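PDB 3L6D: putative oxidoreductase from Pseudomonas putida, which probably works as an NADP-binding oxidoreductase related to the 6-phosphogluconate dehydrogenase and reductive aminase families. Local coordinates for residues Ala62-Ser66 and Ala91-Ile97. Sequence-based numbering, arbitrary orientation.
Sequences ALSAS and ALAHRTI
Leu-63, an mt rotamer pointing from the last turn of helix 59-65, overlaps three apolar side chains of 91-97: its CB lies 4.0 Å from Ala-91 CB, its CD1 3.8 Å from Leu-92 CD2 and its CD2 3.5 Å from Ile-97 CD1. The backbones come closest at Ser-64 and Ala-91, with CA atoms 5.8 Å apart. Beyond Ala-91 the chain leaves helix 88-92 through a type II turn, Leu-92 to Arg-95, closed by Arg-95 N to Leu-92 O at 3.0 Å; His-94 adopts positive phi (61°), and strand 96-99 follows. Arg-95, with chi1 to chi3 m, m, t, reaches back to the last turn of helix 59-65. Arg-95 NE donates to Leu-63 O (3.0 Å) and Arg-95 NH2 to Ser-64 O (3.1 Å), both acceptors lying near the guanidinium plane. A water joins Ser-64 OG (3.1 Å) to Ala-91 O (2.6 Å), donating to the latter, while the same hydroxyl also hydrogen-bonds to Lys-60 O. The Thr-96 backbone hydrogen-bonds to Pro-67 and Thr-69, setting strand 96-99 parallel to 68-71, as expected where successive beta-alpha units of a Rossmann-type domain pack. The arginine thus satisfies two carbonyls in the last turn of helix 59-65, next to the apolar contacts of Leu-63.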
ATOM      1  N   ALA B  62       1.881  26.533  32.968  1.00 20.28           N
ATOM      2  CA  ALA B  62       1.193  25.754  31.924  1.00 20.07           C
ATOM      3  C   ALA B  62       0.705  24.389  32.476  1.00 21.07           C
ATOM      4  O   ALA B  62      -0.435  23.957  32.208  1.00 20.37           O
ATOM      5  CB  ALA B  62       2.111  25.569  30.749  1.00 18.10           C
ATOM      6  N   LEU B  63       1.557  23.737  33.286  1.00 21.23           N
ATOM      7  CA  LEU B  63       1.182  22.482  33.945  1.00 21.58           C
ATOM      8  C   LEU B  63       0.012  22.650  34.884  1.00 23.43           C
ATOM      9  O   LEU B  63      -0.900  21.798  34.896  1.00 23.17           O
ATOM     10  CB  LEU B  63       2.377  21.853  34.692  1.00 21.45           C
ATOM     11  CG  LEU B  63       3.461  21.338  33.750  1.00 19.69           C
ATOM     12  CD1 LEU B  63       4.729  20.948  34.573  1.00 21.16           C
ATOM     13  CD2 LEU B  63       2.922  20.132  32.953  1.00 20.11           C
ATOM     14  N   SER B  64       0.010  23.770  35.624  1.00 23.21           N
ATOM     15  CA  SER B  64      -1.011  24.034  36.621  1.00 23.53           C
ATOM     16  C   SER B  64      -2.324  24.403  35.961  1.00 24.00           C
ATOM     17  O   SER B  64      -3.406  24.120  36.494  1.00 24.73           O
ATOM     18  CB  SER B  64      -0.551  25.145  37.606  1.00 23.62           C
ATOM     19  OG  SER B  64       0.551  24.677  38.389  1.00 29.35           O
ATOM     20  N   ALA B  65      -2.234  25.017  34.784  1.00 24.13           N
ATOM     21  CA  ALA B  65      -3.422  25.648  34.157  1.00 23.56           C
ATOM     22  C   ALA B  65      -4.461  24.659  33.651  1.00 22.29           C
ATOM     23  O   ALA B  65      -5.625  25.035  33.485  1.00 21.59           O
ATOM     24  CB  ALA B  65      -3.009  26.567  33.012  1.00 24.21           C
ATOM     25  N   SER B  66      -4.043  23.423  33.370  1.00 20.98           N
ATOM     26  CA  SER B  66      -4.944  22.433  32.710  1.00 20.47           C
ATOM     27  C   SER B  66      -4.771  21.068  33.356  1.00 19.94           C
ATOM     28  O   SER B  66      -3.712  20.793  33.866  1.00 21.27           O
ATOM     29  CB  SER B  66      -4.544  22.312  31.227  1.00 19.42           C
ATOM     30  OG  SER B  66      -4.512  23.587  30.600  1.00 19.39           O
ATOM     31  N   ALA B  91       4.473  21.017  40.298  1.00 25.90           N
ATOM     32  CA  ALA B  91       3.318  21.269  39.403  1.00 24.64           C
ATOM     33  C   ALA B  91       2.865  20.063  38.579  1.00 22.99           C
ATOM     34  O   ALA B  91       1.788  20.100  37.983  1.00 22.40           O
ATOM     35  CB  ALA B  91       3.597  22.463  38.492  1.00 24.87           C
ATOM     36  N   LEU B  92       3.684  19.007  38.520  1.00 21.52           N
ATOM     37  CA  LEU B  92       3.265  17.721  37.948  1.00 22.02           C
ATOM     38  C   LEU B  92       2.162  16.975  38.739  1.00 23.05           C
ATOM     39  O   LEU B  92       1.444  16.139  38.161  1.00 23.54           O
ATOM     40  CB  LEU B  92       4.491  16.795  37.798  1.00 21.02           C
ATOM     41  CG  LEU B  92       5.529  17.292  36.777  1.00 20.74           C
ATOM     42  CD1 LEU B  92       6.827  16.463  36.835  1.00 21.65           C
ATOM     43  CD2 LEU B  92       4.955  17.257  35.321  1.00 22.35           C
ATOM     44  N   ALA B  93       2.044  17.224  40.050  1.00 22.65           N
ATOM     45  CA  ALA B  93       1.138  16.420  40.903  1.00 22.55           C
ATOM     46  C   ALA B  93      -0.283  16.490  40.335  1.00 21.51           C
ATOM     47  O   ALA B  93      -0.764  17.589  40.036  1.00 21.24           O
ATOM     48  CB  ALA B  93       1.123  16.929  42.353  1.00 23.08           C
ATOM     49  N   HIS B  94      -0.927  15.329  40.183  1.00 19.87           N
ATOM     50  CA  HIS B  94      -2.298  15.263  39.682  1.00 21.87           C
ATOM     51  C   HIS B  94      -2.505  15.815  38.273  1.00 22.21           C
ATOM     52  O   HIS B  94      -3.631  16.167  37.900  1.00 23.20           O
ATOM     53  CB  HIS B  94      -3.238  15.943  40.659  1.00 22.62           C
ATOM     54  CG  HIS B  94      -3.037  15.484  42.057  1.00 25.76           C
ATOM     55  ND1 HIS B  94      -3.054  14.147  42.399  1.00 23.82           N
ATOM     56  CD2 HIS B  94      -2.745  16.168  43.184  1.00 23.79           C
ATOM     57  CE1 HIS B  94      -2.831  14.032  43.693  1.00 25.53           C
ATOM     58  NE2 HIS B  94      -2.653  15.244  44.194  1.00 26.25           N
ATOM     59  N   ARG B  95      -1.441  15.845  37.483  1.00 20.71           N
ATOM     60  CA  ARG B  95      -1.555  16.241  36.068  1.00 21.93           C
ATOM     61  C   ARG B  95      -1.148  15.092  35.182  1.00 22.04           C
ATOM     62  O   ARG B  95      -0.304  14.286  35.545  1.00 23.31           O
ATOM     63  CB  ARG B  95      -0.623  17.448  35.745  1.00 21.86           C
ATOM     64  CG  ARG B  95      -0.858  18.701  36.614  1.00 16.40           C
ATOM     65  CD  ARG B  95      -2.300  19.154  36.383  1.00 23.16           C
ATOM     66  NE  ARG B  95      -2.574  20.454  36.967  1.00 21.36           N
ATOM     67  CZ  ARG B  95      -3.002  20.661  38.213  1.00 25.50           C
ATOM     68  NH1 ARG B  95      -3.178  19.648  39.059  1.00 22.25           N
ATOM     69  NH2 ARG B  95      -3.249  21.909  38.616  1.00 22.57           N
ATOM     70  N   THR B  96      -1.729  15.029  34.002  1.00 22.29           N
ATOM     71  CA  THR B  96      -1.327  14.015  33.018  1.00 22.36           C
ATOM     72  C   THR B  96      -0.453  14.710  31.977  1.00 21.34           C
ATOM     73  O   THR B  96      -0.832  15.762  31.463  1.00 20.32           O
ATOM     74  CB  THR B  96      -2.562  13.423  32.375  1.00 22.69           C
ATOM     75  OG1 THR B  96      -3.301  12.750  33.400  1.00 20.49           O
ATOM     76  CG2 THR B  96      -2.180  12.397  31.179  1.00 21.60           C
ATOM     77  N   ILE B  97       0.734  14.157  31.733  1.00 20.16           N
ATOM     78  CA  ILE B  97       1.602  14.602  30.647  1.00 20.57           C
ATOM     79  C   ILE B  97       1.362  13.661  29.509  1.00 20.74           C
ATOM     80  O   ILE B  97       1.549  12.426  29.678  1.00 22.14           O
ATOM     81  CB  ILE B  97       3.100  14.467  31.060  1.00 22.87           C
ATOM     82  CG1 ILE B  97       3.383  15.263  32.328  1.00 32.47           C
ATOM     83  CG2 ILE B  97       4.043  14.917  29.943  1.00 32.29           C
ATOM     84  CD1 ILE B  97       2.838  16.694  32.295  1.00 25.17           C
TER
HETATM   85  O   HOH W   1       0.034  21.715  38.924  1.00 38.20           O